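Local coordinates for alginate biosynthesis protein AlgJ (Pseudomonas putida, PDB 4O8V) that probably transfers acetyl groups to the mannuronate residues of alginate as an SGNH hydrolase-like O-acetyltransferase of the bacterial periplasm, at residues Trp18-Ser21 / Asp22-Lys26; Ile60-Lys64 / Ala65-Thr69; Gly248-Leu251 / Pro252-Tyr256. One frame throughout, in Å; residues are numbered along the deposited sequence.

Contact 1. Residues Trp18-Ser21 / Asp22-Lys26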
ATOM      1  N   TRP A  18      -7.313 -20.597   0.159  1.00 25.62           N
ATOM      2  CA  TRP A  18      -6.993 -19.160   0.269  1.00 24.55           C
ATOM      3  C   TRP A  18      -6.990 -18.756   1.757  1.00 23.51           C
ATOM      4  O   TRP A  18      -7.782 -19.284   2.539  1.00 26.93           O
ATOM      5  CB  TRP A  18      -8.024 -18.320  -0.500  1.00 26.16           C
ATOM      6  CG  TRP A  18      -7.729 -18.202  -1.974  1.00 27.22           C
ATOM      7  CD1 TRP A  18      -7.839 -19.180  -2.937  1.00 26.15           C
ATOM      8  CD2 TRP A  18      -7.258 -17.038  -2.637  1.00 27.72           C
ATOM      9  NE1 TRP A  18      -7.431 -18.680  -4.162  1.00 28.04           N
ATOM     10  CE2 TRP A  18      -7.094 -17.362  -3.999  1.00 27.79           C
ATOM     11  CE3 TRP A  18      -6.963 -15.735  -2.208  1.00 30.19           C
ATOM     12  CZ2 TRP A  18      -6.623 -16.430  -4.939  1.00 33.68           C
ATOM     13  CZ3 TRP A  18      -6.506 -14.814  -3.145  1.00 28.68           C
ATOM     14  CH2 TRP A  18      -6.344 -15.167  -4.488  1.00 30.78           C
ATOM     15  N   LEU A  19      -6.127 -17.814   2.125  1.00 25.30           N
ATOM     16  CA  LEU A  19      -6.049 -17.277   3.486  1.00 24.43           C
ATOM     17  C   LEU A  19      -6.240 -15.777   3.432  1.00 27.56           C
ATOM     18  O   LEU A  19      -5.784 -15.156   2.499  1.00 25.01           O
ATOM     19  CB  LEU A  19      -4.694 -17.574   4.110  1.00 24.44           C
ATOM     20  CG  LEU A  19      -4.287 -19.038   4.146  1.00 26.24           C
ATOM     21  CD1 LEU A  19      -2.860 -19.141   4.717  1.00 25.99           C
ATOM     22  CD2 LEU A  19      -5.271 -19.805   5.002  1.00 28.52           C
ATOM     23  N   PHE A  20      -6.860 -15.192   4.448  1.00 24.75           N
ATOM     24  CA  PHE A  20      -6.984 -13.732   4.509  1.00 27.56           C
ATOM     25  C   PHE A  20      -6.505 -13.228   5.865  1.00 29.09           C
ATOM     26  O   PHE A  20      -6.515 -13.975   6.850  1.00 29.74           O
ATOM     27  CB  PHE A  20      -8.431 -13.293   4.281  1.00 27.39           C
ATOM     28  CG  PHE A  20      -8.990 -13.654   2.921  1.00 26.84           C
ATOM     29  CD1 PHE A  20      -8.864 -12.789   1.852  1.00 25.37           C
ATOM     30  CD2 PHE A  20      -9.672 -14.847   2.726  1.00 30.19           C
ATOM     31  CE1 PHE A  20      -9.406 -13.119   0.588  1.00 26.25           C
ATOM     32  CE2 PHE A  20     -10.206 -15.186   1.465  1.00 30.08           C
ATOM     33  CZ  PHE A  20     -10.070 -14.315   0.401  1.00 31.42           C
ATOM     34  N   SER A  21      -6.068 -11.968   5.909  1.00 27.42           N
ATOM     35  CA  SER A  21      -5.793 -11.292   7.180  1.00 27.81           C
ATOM     36  C   SER A  21      -7.091 -10.971   7.895  1.00 26.57           C
ATOM     37  O   SER A  21      -7.998 -10.400   7.284  1.00 30.12           O
ATOM     38  CB  SER A  21      -5.034  -9.981   6.952  1.00 26.44           C
ATOM     39  OG  SER A  21      -5.004  -9.246   8.165  1.00 29.32           O
ATOM     40  N   ASP A  22      -7.194 -11.292   9.180  1.00 26.79           N
ATOM     41  CA  ASP A  22      -8.427 -10.953   9.896  1.00 33.57           C
ATOM     42  C   ASP A  22      -8.528  -9.438  10.116  1.00 29.84           C
ATOM     43  O   ASP A  22      -9.568  -8.941  10.532  1.00 33.26           O
ATOM     44  CB  ASP A  22      -8.554 -11.733  11.222  1.00 39.31           C
ATOM     45  CG  ASP A  22      -7.663 -11.207  12.318  1.00 51.55           C
ATOM     46  OD1 ASP A  22      -6.594 -10.620  12.033  1.00 52.02           O
ATOM     47  OD2 ASP A  22      -8.043 -11.393  13.491  1.00 59.81           O
ATOM     48  N   GLU A  23      -7.468  -8.699   9.780  1.00 28.04           N
ATOM     49  CA  GLU A  23      -7.524  -7.236   9.837  1.00 34.34           C
ATOM     50  C   GLU A  23      -8.454  -6.693   8.747  1.00 31.51           C
ATOM     51  O   GLU A  23      -8.902  -5.543   8.809  1.00 30.57           O
ATOM     52  CB  GLU A  23      -6.116  -6.631   9.708  1.00 32.45           C
ATOM     53  CG  GLU A  23      -5.184  -6.995  10.853  1.00 38.02           C
ATOM     54  CD  GLU A  23      -3.787  -6.383  10.717  1.00 38.10           C
ATOM     55  OE1 GLU A  23      -3.428  -5.895   9.625  1.00 38.97           O
ATOM     56  OE2 GLU A  23      -3.043  -6.391  11.714  1.00 37.46           O
ATOM     57  N   GLU A  24      -8.753  -7.531   7.755  1.00 26.81           N
ATOM     58  CA  GLU A  24      -9.704  -7.166   6.714  1.00 26.11           C
ATOM     59  C   GLU A  24     -11.113  -7.606   7.095  1.00 28.99           C
ATOM     60  O   GLU A  24     -12.063  -7.399   6.337  1.00 32.70           O
ATOM     61  CB  GLU A  24      -9.286  -7.781   5.364  1.00 25.13           C
ATOM     62  CG  GLU A  24      -8.115  -7.015   4.716  1.00 26.86           C
ATOM     63  CD  GLU A  24      -7.559  -7.667   3.458  1.00 29.42           C
ATOM     64  OE1 GLU A  24      -8.111  -8.697   2.996  1.00 27.20           O
ATOM     65  OE2 GLU A  24      -6.554  -7.146   2.916  1.00 24.56           O
ATOM     66  N   PHE A  25     -11.241  -8.221   8.273  1.00 31.10           N
ATOM     67  CA  PHE A  25     -12.526  -8.754   8.742  1.00 30.26           C
ATOM     68  C   PHE A  25     -13.012  -8.131  10.054  1.00 36.54           C
ATOM     69  O   PHE A  25     -14.204  -7.859  10.223  1.00 39.97           O
ATOM     70  CB  PHE A  25     -12.438 -10.270   8.962  1.00 33.77           C
ATOM     71  CG  PHE A  25     -12.372 -11.072   7.701  1.00 33.37           C
ATOM     72  CD1 PHE A  25     -11.255 -11.015   6.895  1.00 29.66           C
ATOM     73  CD2 PHE A  25     -13.418 -11.919   7.346  1.00 32.00           C
ATOM     74  CE1 PHE A  25     -11.188 -11.770   5.718  1.00 34.32           C
ATOM     75  CE2 PHE A  25     -13.355 -12.681   6.179  1.00 32.13           C
ATOM     76  CZ  PHE A  25     -12.240 -12.596   5.361  1.00 35.72           C
ATOM     77  N   LYS A  26     -12.092  -7.965  11.001  1.00 37.71           N
ATOM     78  CA  LYS A  26     -12.455  -7.707  12.401  1.00 43.36           C
ATOM     79  C   LYS A  26     -13.061  -6.321  12.596  1.00 41.86           C
ATOM     80  O   LYS A  26     -12.642  -5.361  11.953  1.00 39.37           O
ATOM     81  CB  LYS A  26     -11.223  -7.855  13.312  1.00 46.42           C
ATOM     82  CG  LYS A  26     -10.153  -6.769  13.091  1.00 52.63           C
ATOM     83  CD  LYS A  26      -8.933  -6.933  13.999  1.00 59.75           C
ATOM     84  CE  LYS A  26      -8.296  -8.304  13.815  1.00 63.88           C
ATOM     85  NZ  LYS A  26      -6.982  -8.480  14.510  1.00 65.47           N
TER
HETATM   86  O   HOH W   1      -6.095 -10.715   3.416  1.00 25.47           O
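S21 and E23 meet in an ST turn that lets strand 19-21, half of the two-stranded antiparallel hairpin it forms with strand 11-13, run into a short 3-10 turn at residues 22-24. The contact is local and mostly buried, inside the SGNH hydrolase-like domain. S21 OG accepts the E23 amide N at 3.0 Å with an N-H...O angle of 149°, and S21 O takes the E24 amide N at 3.0 Å, the donor standing 53° above the carbonyl plane. The first bond depends on a trans S21 side chain: with chi1 at 169°, OG lies beside the carbonyl carbon and faces the amide two residues on. The turn then tightens on D22 O, which accepts F25 N and K26 N. D22 OD1 bonds G10 N, and K26 NZ adds a salt bridge to the D22 carboxylate, 3.3 Å to OD2.

The side chains of E23 and E24 serve other parts of the chain. E23 OE1 pairs with R277, and E24 OE1 and OE2 reach A65 N and K64 N at the start of helix 64-67. A water spans S21 N and E24 OE1, its second bond weak. F20 and F25 close the apolar side. Their rings do not stack: F25 sends CE1 to within 3.5 Å of F20 CB, while S21 O lies at the edge of the F25 ring, near its plane, 3.3 Å from F25 CD1.

Contact 2. Residues Ile60-Lys64 / Ala65-Thr69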
ATOM      1  N   ILE A  60      -4.307   4.094  -2.259  1.00 22.24           N
ATOM      2  CA  ILE A  60      -5.136   3.293  -1.344  1.00 23.00           C
ATOM      3  C   ILE A  60      -5.224   1.867  -1.900  1.00 24.50           C
ATOM      4  O   ILE A  60      -5.826   1.656  -2.944  1.00 25.93           O
ATOM      5  CB  ILE A  60      -6.565   3.891  -1.183  1.00 24.39           C
ATOM      6  CG1 ILE A  60      -6.510   5.320  -0.626  1.00 28.04           C
ATOM      7  CG2 ILE A  60      -7.434   2.996  -0.252  1.00 23.94           C
ATOM      8  CD1 ILE A  60      -7.861   6.043  -0.756  1.00 27.68           C
ATOM      9  N   VAL A  61      -4.605   0.899  -1.226  1.00 24.40           N
ATOM     10  CA  VAL A  61      -4.635  -0.489  -1.719  1.00 25.17           C
ATOM     11  C   VAL A  61      -5.906  -1.183  -1.244  1.00 27.54           C
ATOM     12  O   VAL A  61      -6.185  -1.233  -0.058  1.00 24.56           O
ATOM     13  CB  VAL A  61      -3.421  -1.296  -1.240  1.00 24.71           C
ATOM     14  CG1 VAL A  61      -3.361  -2.668  -1.970  1.00 22.44           C
ATOM     15  CG2 VAL A  61      -2.138  -0.501  -1.500  1.00 27.76           C
ATOM     16  N   PRO A  62      -6.692  -1.717  -2.179  1.00 24.05           N
ATOM     17  CA  PRO A  62      -7.909  -2.396  -1.731  1.00 24.51           C
ATOM     18  C   PRO A  62      -7.585  -3.669  -0.955  1.00 23.40           C
ATOM     19  O   PRO A  62      -6.522  -4.265  -1.174  1.00 24.57           O
ATOM     20  CB  PRO A  62      -8.632  -2.715  -3.040  1.00 24.43           C
ATOM     21  CG  PRO A  62      -7.556  -2.792  -4.066  1.00 28.63           C
ATOM     22  CD  PRO A  62      -6.545  -1.725  -3.639  1.00 22.30           C
ATOM     23  N   ALA A  63      -8.487  -4.068  -0.063  1.00 23.02           N
ATOM     24  CA  ALA A  63      -8.316  -5.285   0.727  1.00 25.67           C
ATOM     25  C   ALA A  63      -8.323  -6.506  -0.186  1.00 23.96           C
ATOM     26  O   ALA A  63      -9.064  -6.544  -1.171  1.00 23.42           O
ATOM     27  CB  ALA A  63      -9.408  -5.397   1.759  1.00 25.75           C
ATOM     28  N   LYS A  64      -7.517  -7.508   0.149  1.00 25.91           N
ATOM     29  CA  LYS A  64      -7.532  -8.736  -0.632  1.00 27.28           C
ATOM     30  C   LYS A  64      -8.926  -9.351  -0.566  1.00 27.02           C
ATOM     31  O   LYS A  64      -9.432  -9.894  -1.562  1.00 26.64           O
ATOM     32  CB  LYS A  64      -6.484  -9.731  -0.132  1.00 26.13           C
ATOM     33  CG  LYS A  64      -6.389 -10.978  -1.017  1.00 28.46           C
ATOM     34  CD  LYS A  64      -5.186 -11.826  -0.685  1.00 26.83           C
ATOM     35  CE  LYS A  64      -5.567 -13.021   0.129  1.00 26.68           C
ATOM     36  NZ  LYS A  64      -4.405 -13.937   0.326  1.00 23.05           N
ATOM     37  N   ALA A  65      -9.569  -9.235   0.598  1.00 28.50           N
ATOM     38  CA  ALA A  65     -10.921  -9.779   0.780  1.00 28.02           C
ATOM     39  C   ALA A  65     -11.967  -9.093  -0.091  1.00 27.69           C
ATOM     40  O   ALA A  65     -13.025  -9.649  -0.342  1.00 30.81           O
ATOM     41  CB  ALA A  65     -11.335  -9.688   2.236  1.00 28.29           C
ATOM     42  N   ARG A  66     -11.689  -7.870  -0.517  1.00 25.81           N
ATOM     43  CA  ARG A  66     -12.594  -7.130  -1.398  1.00 27.73           C
ATOM     44  C   ARG A  66     -12.359  -7.506  -2.857  1.00 31.83           C
ATOM     45  O   ARG A  66     -13.296  -7.572  -3.639  1.00 35.45           O
ATOM     46  CB  ARG A  66     -12.405  -5.600  -1.220  1.00 26.02           C
ATOM     47  CG  ARG A  66     -13.323  -4.760  -2.100  1.00 30.03           C
ATOM     48  CD  ARG A  66     -13.133  -3.234  -1.894  1.00 34.14           C
ATOM     49  NE  ARG A  66     -13.080  -2.830  -0.485  1.00 29.61           N
ATOM     50  CZ  ARG A  66     -14.133  -2.743   0.322  1.00 33.20           C
ATOM     51  NH1 ARG A  66     -15.351  -3.080  -0.112  1.00 34.74           N
ATOM     52  NH2 ARG A  66     -13.970  -2.344   1.584  1.00 29.69           N
ATOM     53  N   VAL A  67     -11.102  -7.737  -3.218  1.00 28.56           N
ATOM     54  CA  VAL A  67     -10.754  -8.045  -4.593  1.00 29.23           C
ATOM     55  C   VAL A  67     -11.049  -9.517  -4.909  1.00 29.15           C
ATOM     56  O   VAL A  67     -11.445  -9.840  -6.028  1.00 30.85           O
ATOM     57  CB  VAL A  67      -9.269  -7.729  -4.889  1.00 29.14           C
ATOM     58  CG1 VAL A  67      -8.897  -8.140  -6.317  1.00 25.39           C
ATOM     59  CG2 VAL A  67      -8.984  -6.238  -4.668  1.00 28.83           C
ATOM     60  N   TYR A  68     -10.860 -10.396  -3.922  1.00 28.87           N
ATOM     61  CA  TYR A  68     -11.138 -11.838  -4.096  1.00 26.00           C
ATOM     62  C   TYR A  68     -12.292 -12.348  -3.219  1.00 28.62           C
ATOM     63  O   TYR A  68     -12.175 -13.357  -2.517  1.00 28.67           O
ATOM     64  CB  TYR A  68      -9.841 -12.637  -3.849  1.00 28.05           C
ATOM     65  CG  TYR A  68      -8.927 -12.570  -5.050  1.00 29.11           C
ATOM     66  CD1 TYR A  68      -9.187 -13.358  -6.177  1.00 26.57           C
ATOM     67  CD2 TYR A  68      -7.836 -11.686  -5.089  1.00 27.18           C
ATOM     68  CE1 TYR A  68      -8.384 -13.287  -7.303  1.00 27.08           C
ATOM     69  CE2 TYR A  68      -7.015 -11.603  -6.223  1.00 24.81           C
ATOM     70  CZ  TYR A  68      -7.304 -12.403  -7.329  1.00 27.64           C
ATOM     71  OH  TYR A  68      -6.518 -12.322  -8.461  1.00 26.16           O
ATOM     72  N   THR A  69     -13.440 -11.684  -3.305  1.00 30.10           N
ATOM     73  CA  THR A  69     -14.617 -12.104  -2.532  1.00 33.19           C
ATOM     74  C   THR A  69     -15.074 -13.509  -2.892  1.00 31.29           C
ATOM     75  O   THR A  69     -15.760 -14.179  -2.103  1.00 30.21           O
ATOM     76  CB  THR A  69     -15.811 -11.162  -2.742  1.00 36.15           C
ATOM     77  OG1 THR A  69     -16.214 -11.207  -4.115  1.00 43.35           O
ATOM     78  CG2 THR A  69     -15.434  -9.744  -2.388  1.00 35.20           C
TER
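P62 and A63 stay extended before K64 drops into helical angles, so A63 is the N-cap of the single-turn helix 64-67 that follows strand 55-61. This is a local contact around that cap. A63 O is shared by two amides: V67 N at 3.1 Å, tilted 15° from the carbonyl plane, and R66 N at 3.0 Å, far above it. K64 O takes Y68 N at 2.8 Å, with an N-H...O angle of 160°, although Y68 itself has already left helical angles.

Among the side chains, V67 reaches back over the cap. Its CG2, anti to the carbonyl carbon, lies 3.8 Å from P62 CG and 3.5 Å from A63 O, placing one methyl on the proline ring and against the shared acceptor. Y68 turns an edge of its ring toward K64 O, its CB 3.6 Å from that oxygen, and its OH bonds V115 N. K64 CB and CG begin on the helix, then the chain bends at chi3 (102°) and carries NZ to three backbone oxygens, those of L19, L117 and D120. D120 is an active-site residue by similarity, so K64 probably helps hold the backbone of that site in place. R66 is also bent at chi3; its guanidinium meets E276 in a salt bridge and the backbone oxygens of H81 and D82. E276 takes A63 N as well, tying the cap to the residue just past strand 269-275, which pairs with strand 55-61 through V61 and F274. Helix 103-109 packs on P62 and R66, and helix 84-94 lies against I60 and R66.

Contact 3. Residues Gly248-Leu251 / Pro252-Tyr256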
ATOM      1  N   GLY A 248       2.895  -0.342   9.848  1.00 30.23           N
ATOM      2  CA  GLY A 248       1.756   0.299   9.225  1.00 26.83           C
ATOM      3  C   GLY A 248       2.209   1.402   8.294  1.00 25.90           C
ATOM      4  O   GLY A 248       3.402   1.620   8.119  1.00 22.74           O
ATOM      5  N   PRO A 249       1.251   2.084   7.664  1.00 26.29           N
ATOM      6  CA  PRO A 249       1.510   3.071   6.611  1.00 23.60           C
ATOM      7  C   PRO A 249       1.821   4.478   7.128  1.00 22.38           C
ATOM      8  O   PRO A 249       2.445   5.262   6.390  1.00 23.10           O
ATOM      9  CB  PRO A 249       0.196   3.070   5.819  1.00 23.87           C
ATOM     10  CG  PRO A 249      -0.840   2.740   6.850  1.00 24.42           C
ATOM     11  CD  PRO A 249      -0.180   1.712   7.746  1.00 29.36           C
ATOM     12  N   LEU A 250       1.429   4.795   8.363  1.00 23.08           N
ATOM     13  CA  LEU A 250       1.564   6.178   8.870  1.00 21.91           C
ATOM     14  C   LEU A 250       2.947   6.464   9.473  1.00 26.40           C
ATOM     15  O   LEU A 250       3.573   7.484   9.145  1.00 26.22           O
ATOM     16  CB  LEU A 250       0.471   6.484   9.913  1.00 23.44           C
ATOM     17  CG  LEU A 250       0.578   7.904  10.501  1.00 29.27           C
ATOM     18  CD1 LEU A 250       0.378   8.966   9.407  1.00 28.42           C
ATOM     19  CD2 LEU A 250      -0.433   8.087  11.624  1.00 30.99           C
ATOM     20  N   LEU A 251       3.425   5.579  10.351  1.00 27.45           N
ATOM     21  CA  LEU A 251       4.713   5.795  11.018  1.00 26.11           C
ATOM     22  C   LEU A 251       5.880   5.997  10.037  1.00 27.63           C
ATOM     23  O   LEU A 251       6.712   6.882  10.244  1.00 27.10           O
ATOM     24  CB  LEU A 251       5.024   4.643  11.988  1.00 28.49           C
ATOM     25  CG  LEU A 251       4.670   4.893  13.464  1.00 35.05           C
ATOM     26  CD1 LEU A 251       3.253   5.399  13.605  1.00 39.32           C
ATOM     27  CD2 LEU A 251       4.862   3.633  14.306  1.00 38.88           C
ATOM     28  N   PRO A 252       5.962   5.189   8.963  1.00 27.26           N
ATOM     29  CA  PRO A 252       7.026   5.511   8.011  1.00 24.62           C
ATOM     30  C   PRO A 252       6.852   6.871   7.339  1.00 24.07           C
ATOM     31  O   PRO A 252       7.871   7.482   7.006  1.00 24.83           O
ATOM     32  CB  PRO A 252       6.923   4.385   6.960  1.00 24.93           C
ATOM     33  CG  PRO A 252       6.293   3.263   7.675  1.00 25.03           C
ATOM     34  CD  PRO A 252       5.290   3.926   8.613  1.00 24.08           C
HETATM   35  N   MSE A 253       5.620   7.340   7.142  1.00 21.18           N
HETATM   36  CA  MSE A 253       5.438   8.675   6.562  1.00 24.81           C
HETATM   37  C   MSE A 253       5.872   9.756   7.542  1.00 27.43           C
HETATM   38  O   MSE A 253       6.539  10.717   7.145  1.00 25.87           O
HETATM   39  CB  MSE A 253       3.993   8.921   6.135  1.00 23.33           C
HETATM   40  CG  MSE A 253       3.741  10.342   5.663  1.00 24.83           C
HETATM   41 SE   MSE A 253       4.862  10.888   4.122  1.00 37.95          SE
HETATM   42  CE  MSE A 253       3.803   9.968   2.819  1.00 18.53           C
ATOM     43  N   LEU A 254       5.523   9.609   8.822  1.00 24.19           N
ATOM     44  CA  LEU A 254       5.954  10.629   9.798  1.00 29.14           C
ATOM     45  C   LEU A 254       7.485  10.651   9.935  1.00 30.61           C
ATOM     46  O   LEU A 254       8.104  11.731  10.054  1.00 28.95           O
ATOM     47  CB  LEU A 254       5.279  10.396  11.151  1.00 29.55           C
ATOM     48  CG  LEU A 254       3.747  10.306  11.093  1.00 31.36           C
ATOM     49  CD1 LEU A 254       3.173   9.971  12.473  1.00 30.53           C
ATOM     50  CD2 LEU A 254       3.164  11.609  10.569  1.00 33.05           C
ATOM     51  N   LYS A 255       8.098   9.472   9.902  0.52 27.94           N
ATOM     52  CA  LYS A 255       9.553   9.377   9.923  0.52 29.89           C
ATOM     53  C   LYS A 255      10.157  10.110   8.734  0.52 30.28           C
ATOM     54  O   LYS A 255      11.110  10.881   8.879  0.52 30.91           O
ATOM     55  CB  LYS A 255       9.997   7.913   9.926  0.52 31.55           C
ATOM     56  CG  LYS A 255      11.498   7.706   9.860  0.52 33.22           C
ATOM     57  CD  LYS A 255      11.845   6.271  10.225  0.52 35.53           C
ATOM     58  CE  LYS A 255      13.211   5.870   9.711  0.52 36.96           C
ATOM     59  NZ  LYS A 255      13.482   4.437  10.025  0.52 38.93           N
ATOM     60  N   TYR A 256       9.588   9.876   7.556  1.00 27.49           N
ATOM     61  CA  TYR A 256      10.058  10.544   6.341  1.00 29.10           C
ATOM     62  C   TYR A 256      10.001  12.077   6.448  1.00 30.38           C
ATOM     63  O   TYR A 256      10.952  12.774   6.076  1.00 31.05           O
ATOM     64  CB  TYR A 256       9.238  10.084   5.123  1.00 29.38           C
ATOM     65  CG  TYR A 256       9.685  10.783   3.861  1.00 29.42           C
ATOM     66  CD1 TYR A 256      10.962  10.601   3.366  1.00 29.73           C
ATOM     67  CD2 TYR A 256       8.831  11.635   3.181  1.00 28.97           C
ATOM     68  CE1 TYR A 256      11.374  11.247   2.215  1.00 31.46           C
ATOM     69  CE2 TYR A 256       9.231  12.290   2.042  1.00 28.61           C
ATOM     70  CZ  TYR A 256      10.489  12.094   1.560  1.00 29.69           C
ATOM     71  OH  TYR A 256      10.869  12.748   0.411  1.00 32.40           O
TER
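The chain turns from G248 (phi 76°) into helix 250-257, whose first i to i+4 bond within these residues runs from L254 N to L250 O at 2.9 Å, nearly in line with the carbonyl. K255 N follows to L251 O at 3.0 Å (N-H...O angle 165°). M253 N makes a second, weak bond to L250 O. P252, lying in this first turn, has no amide hydrogen to give; G248 O instead faces its ring, 3.0 Å from P252 CD. The backbone of G248 fits a residue without CB, since such an atom would crowd the ring of P249.

The side-chain contact is apolar. L250, trans at chi1 (179°), swings CG against L254 CD1 at 3.9 Å, while its CD1 sits 4.0 Å from L254 CG, so the two leucines pack against each other one helical turn apart. Shortening L250 to an alanine would probably leave L254 CD1 without this neighbour and open a gap toward W272 and L41, which L250 also touches. L251 CB lies beside P252 CD, as expected before a proline.

The buried faces of the helix lie against the parallel sheet. P252 and selenomethionine M253 meet V215 of strand 212-215, P249 and M253 reach strand 269-275, and P249 O bonds W272 NE1 there. Helix 31-51 covers L250 and M253 through L41 and V45.

How the contacts relate
Contacts 1 and 2 are neighbours, with centres about 10 Å apart. E24 of contact 1 joins them directly, OE1 lying 2.9 Å from A65 N and OE2 3.0 Å from K64 N, probable hydrogen bonds at the amino end of helix 64-67. Contact 3 is centred about 22 to 23 Å from both, touches neither, and lies across the chain's centre from contact 2. All three are mainly buried, yet their chemistry differs. Contacts 1 and 2, each following a strand, combine backbone turns and charged side chains with small apolar contacts, whereas contact 3 joins a helix's first-turn bonds to apolar packing on the central sheet, exposed K255 at its margin. Contacts 2 and 3 share strand 269-275 as a neighbour.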